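Local coordinates for pectate lyase (Cellvibrio cellulosa, PDB 1GXM), which cleaves pectate (polygalacturonic acid) by anti-beta-elimination, here as the family 10 catalytic module of a longer protein, at residues Gln182-Asn186 and Asp282-Asn286; Leu214-Val220 and Ala244-Ser248. One frame throughout, in Å; residues are numbered along the deposited sequence.

Contact 1: residues Gln182-Asn186 and Asp282-Asn286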
# COMPACT_ATOMS: atom_id res chain seq x y z
N GLN A 182 3.77 12.17 6.82
CA GLN A 182 5.16 11.91 6.53
C GLN A 182 5.99 12.36 7.71
O GLN A 182 5.86 13.48 8.20
CB GLN A 182 5.59 12.59 5.24
CG GLN A 182 6.95 12.13 4.73
CD GLN A 182 7.26 12.68 3.35
OE1 GLN A 182 6.51 13.53 2.83
NE2 GLN A 182 8.33 12.22 2.74
N TRP A 183 6.85 11.48 8.19
CA TRP A 183 7.52 11.68 9.46
C TRP A 183 8.70 12.62 9.35
O TRP A 183 9.55 12.47 8.49
CB TRP A 183 8.00 10.34 10.00
CG TRP A 183 8.70 10.45 11.29
CD1 TRP A 183 10.02 10.31 11.50
CD2 TRP A 183 8.11 10.71 12.57
NE1 TRP A 183 10.32 10.47 12.83
CE2 TRP A 183 9.15 10.70 13.51
CE3 TRP A 183 6.80 10.90 13.02
CZ2 TRP A 183 8.93 10.90 14.87
CZ3 TRP A 183 6.58 11.12 14.36
CH2 TRP A 183 7.65 11.12 15.27
N LYS A 184 8.73 13.59 10.25
CA LYS A 184 9.83 14.54 10.34
C LYS A 184 10.71 14.05 11.46
O LYS A 184 10.34 14.05 12.64
CB LYS A 184 9.33 15.94 10.60
CG LYS A 184 8.60 16.53 9.41
CD LYS A 184 7.75 17.80 9.71
CE LYS A 184 8.18 18.61 10.89
NZ LYS A 184 7.08 19.53 11.34
N GLN A 185 11.86 13.59 11.05
CA GLN A 185 12.84 12.99 11.91
C GLN A 185 13.81 14.09 12.27
O GLN A 185 14.67 14.43 11.47
CB GLN A 185 13.55 11.89 11.16
CG GLN A 185 14.51 11.09 12.01
CD GLN A 185 15.08 9.99 11.21
OE1 GLN A 185 15.96 10.24 10.36
NE2 GLN A 185 14.58 8.77 11.40
N ASN A 186 13.64 14.64 13.46
CA ASN A 186 14.47 15.73 13.96
C ASN A 186 14.58 16.81 12.91
O ASN A 186 15.65 17.29 12.55
CB ASN A 186 15.83 15.19 14.39
CG ASN A 186 15.70 14.10 15.43
OD1 ASN A 186 15.01 14.27 16.45
ND2 ASN A 186 16.32 12.94 15.16
N ASP A 282 13.73 2.84 13.71
CA ASP A 282 13.35 3.71 14.81
C ASP A 282 13.06 5.12 14.28
O ASP A 282 13.84 5.68 13.51
CB ASP A 282 14.46 3.74 15.85
CG ASP A 282 14.11 4.58 17.03
OD1 ASP A 282 14.35 5.82 17.00
OD2 ASP A 282 13.56 4.08 18.00
N LEU A 283 11.96 5.70 14.74
CA LEU A 283 11.49 6.98 14.25
C LEU A 283 12.53 8.07 14.38
O LEU A 283 12.63 8.92 13.53
CB LEU A 283 10.23 7.39 15.00
CG LEU A 283 9.00 6.59 14.59
CD1 LEU A 283 7.90 6.85 15.58
CD2 LEU A 283 8.51 6.94 13.20
N ASN A 284 13.29 8.05 15.46
CA ASN A 284 14.20 9.13 15.75
C ASN A 284 15.65 8.83 15.41
O ASN A 284 16.35 9.73 14.95
CB ASN A 284 14.07 9.59 17.20
CG ASN A 284 12.75 10.27 17.46
OD1 ASN A 284 12.34 11.11 16.69
ND2 ASN A 284 12.09 9.91 18.54
N THR A 285 16.13 7.62 15.64
CA THR A 285 17.54 7.30 15.36
C THR A 285 17.76 6.73 13.97
O THR A 285 18.90 6.60 13.52
CB THR A 285 18.09 6.26 16.30
OG1 THR A 285 17.36 5.03 16.13
CG2 THR A 285 17.95 6.67 17.76
N ASN A 286 16.69 6.28 13.34
CA ASN A 286 16.78 5.63 12.04
C ASN A 286 17.52 4.30 12.10
O ASN A 286 18.01 3.82 11.10
CB ASN A 286 17.40 6.54 10.97
CG ASN A 286 16.71 6.39 9.66
OD1 ASN A 286 15.54 6.74 9.56
ND2 ASN A 286 17.39 5.88 8.64
O HOH W 1 11.92 13.16 15.18
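Trp183 and Gln185 both reach the backbone carbonyl of Leu283, and they come from opposite faces of its plane. Trp183 NE1 donates to Leu283 O at 2.9 Å. The bond is bent (N-H...O angle 135°), and the oxygen is tilted from the indole plane. Gln185 NE2 donates to the same Leu283 O at 2.9 Å. Its second N-H goes to Asn286 OD1, also at 2.9 Å and nearly straight (171°). Asn286 OD1 also accepts from Trp245 NE1. Both acceptors of Gln185 lie in its amide plane, which fixes the rotation of that amide. With CG anti to the backbone N (chi1 -174°) and the chain extended beyond it, the amide is carried across to the 282-286 turn. Its OE1 is bonded by Arg250.

Leu283 CD2 packs over the face of the indole five-membered ring in a CH-pi contact. Asn284 OD1 sits at the indole edge. It accepts from a water that also bridges to Lys184 O and Asn186 N. Asp282 OD1 shapes the turn, accepting from the backbone N of Asn284 and of Thr285 as an Asx turn and Asx motif. Asp282 OD2 forms a salt bridge with Lys297.

Within the pectic acid lyase family region, the contact ties the antiparallel hairpin of strands 184-185 and 188-189 to the Asx-turn loop after strand 280-281. Leu214 of strand 214-215 packs against Trp183, Gln185 and Leu283.

Contact 2: residues Leu214-Val220 and Ala244-Ser248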
# COMPACT_ATOMS: atom_id res chain seq x y z
N LEU A 214 9.51 3.89 11.17
CA LEU A 214 9.46 4.09 9.72
C LEU A 214 9.47 2.73 9.05
O LEU A 214 10.25 1.84 9.40
CB LEU A 214 10.64 4.90 9.24
CG LEU A 214 10.74 6.28 9.88
CD1 LEU A 214 12.00 6.95 9.41
CD2 LEU A 214 9.55 7.11 9.54
N SER A 215 8.59 2.58 8.08
CA SER A 215 8.42 1.32 7.38
C SER A 215 9.25 1.29 6.12
O SER A 215 8.98 2.00 5.16
CB SER A 215 6.97 1.10 6.99
OG SER A 215 6.82 -0.13 6.29
N GLY A 216 10.25 0.42 6.11
CA GLY A 216 11.03 0.21 4.91
C GLY A 216 10.22 -0.46 3.82
O GLY A 216 10.46 -0.23 2.65
N SER A 217 9.27 -1.30 4.21
CA SER A 217 8.48 -2.06 3.25
C SER A 217 7.35 -1.25 2.64
O SER A 217 7.14 -1.29 1.45
CB SER A 217 7.90 -3.29 3.93
OG SER A 217 7.30 -2.93 5.16
N GLU A 218 6.61 -0.52 3.45
CA GLU A 218 5.39 0.12 2.96
C GLU A 218 5.62 1.49 2.39
O GLU A 218 4.78 1.99 1.65
CB GLU A 218 4.31 0.19 4.05
CG GLU A 218 4.02 -1.13 4.73
CD GLU A 218 3.53 -2.22 3.81
OE1 GLU A 218 3.22 -1.98 2.64
OE2 GLU A 218 3.41 -3.34 4.31
N SER A 219 6.74 2.11 2.71
CA SER A 219 6.96 3.46 2.26
C SER A 219 7.22 3.52 0.76
O SER A 219 6.99 4.54 0.15
CB SER A 219 8.08 4.10 3.04
OG SER A 219 7.65 4.33 4.37
N VAL A 220 7.64 2.41 0.15
CA VAL A 220 7.84 2.34 -1.30
C VAL A 220 6.54 2.65 -2.03
O VAL A 220 6.49 3.51 -2.90
CB VAL A 220 8.31 0.94 -1.70
CG1 VAL A 220 8.40 0.80 -3.22
CG2 VAL A 220 9.64 0.61 -1.03
N ALA A 244 15.26 10.01 -0.96
CA ALA A 244 16.55 10.27 -0.34
C ALA A 244 16.74 9.41 0.91
O ALA A 244 17.81 8.94 1.20
CB ALA A 244 16.71 11.72 -0.01
N TRP A 245 15.67 9.24 1.68
CA TRP A 245 15.72 8.40 2.86
C TRP A 245 16.05 6.98 2.46
O TRP A 245 16.91 6.36 3.06
CB TRP A 245 14.41 8.50 3.64
CG TRP A 245 14.37 7.65 4.86
CD1 TRP A 245 14.80 7.97 6.09
CD2 TRP A 245 13.87 6.32 4.93
NE1 TRP A 245 14.61 6.92 6.95
CE2 TRP A 245 14.01 5.90 6.26
CE3 TRP A 245 13.28 5.46 4.00
CZ2 TRP A 245 13.60 4.65 6.69
CZ3 TRP A 245 12.88 4.22 4.43
CH2 TRP A 245 13.04 3.83 5.76
N PHE A 246 15.39 6.46 1.45
CA PHE A 246 15.65 5.09 1.02
C PHE A 246 17.08 4.95 0.53
O PHE A 246 17.72 3.92 0.73
CB PHE A 246 14.69 4.68 -0.09
CG PHE A 246 13.46 4.01 0.41
CD1 PHE A 246 13.53 2.70 0.84
CD2 PHE A 246 12.25 4.67 0.49
CE1 PHE A 246 12.44 2.07 1.34
CE2 PHE A 246 11.15 4.03 0.96
CZ PHE A 246 11.23 2.74 1.40
N ASN A 247 17.57 6.00 -0.10
CA ASN A 247 18.88 6.00 -0.74
C ASN A 247 19.99 6.48 0.16
O ASN A 247 21.08 6.76 -0.33
CB ASN A 247 18.84 6.84 -2.01
CG ASN A 247 20.01 6.60 -2.90
OD1 ASN A 247 20.40 5.47 -3.12
ND2 ASN A 247 20.56 7.67 -3.44
N SER A 248 19.73 6.59 1.45
CA SER A 248 20.72 7.08 2.39
C SER A 248 21.43 5.93 3.06
O SER A 248 20.81 4.96 3.45
CB SER A 248 20.05 7.89 3.49
OG SER A 248 20.99 8.26 4.49
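A buried carbonyl points at the edge of a phenyl ring: Gly216 O lies in the plane of Phe246, 3.3 Å from its CE1, and has no hydrogen-bond partner in the model. The ring's C-H edge offers it weakly polar company. Gly216 lies within an ST motif, in which Ser215 OG accepts from Glu218 N at 2.9 Å as strand 214-215 turns toward helix 219-226. Facing this turn is the C-terminal end of helix 233-246, which presents the consecutive residues Trp245 and Phe246.

The two rings meet each other. Trp245 CZ3 lies over the centre of the Phe246 face, while Phe246 CD2 is at the Trp245 edge. Ser219 CB meets the Phe246 edge, 3.7 Å from CE2. Val220 CG2 approaches Phe246 CZ at 3.6 Å, and these side chains cross at about a right angle. The indole reaches the strand with CG anti to its own N (chi1 179°). Gly216 CA lies at its edge, near its plane, and Leu214 CD1 is 3.9 Å from Trp245 CE2. Tyr281 meets Trp245 edge-to-face, and the ring of Trp277 meets Phe246.

Ser219 OG donates to Ser215 O at 2.8 Å, in the carbonyl plane and on a lone pair.

In the fold
Contact 2 is buried and lies about 13 Å from the centre of the chain. Contact 1 is partly buried and further out, at about 20 Å. Contact 2 is nested along the chain inside the loop closed by contact 1. The two touch directly, with centres about 11 Å apart. Asn286 OD1 probably accepts from Trp245 NE1 at 2.8 Å, so the amide oxygen met by Gln185 also serves contact 2. Leu214 belongs to contact 2 and packs on contact 1 as well. Strand 214-215 pairs with strand 280-281, just before the loop of contact 1. Both use an indole; the outer contact adds hydrogen bonds to carbonyls and a water, the inner one apolar and ring contacts.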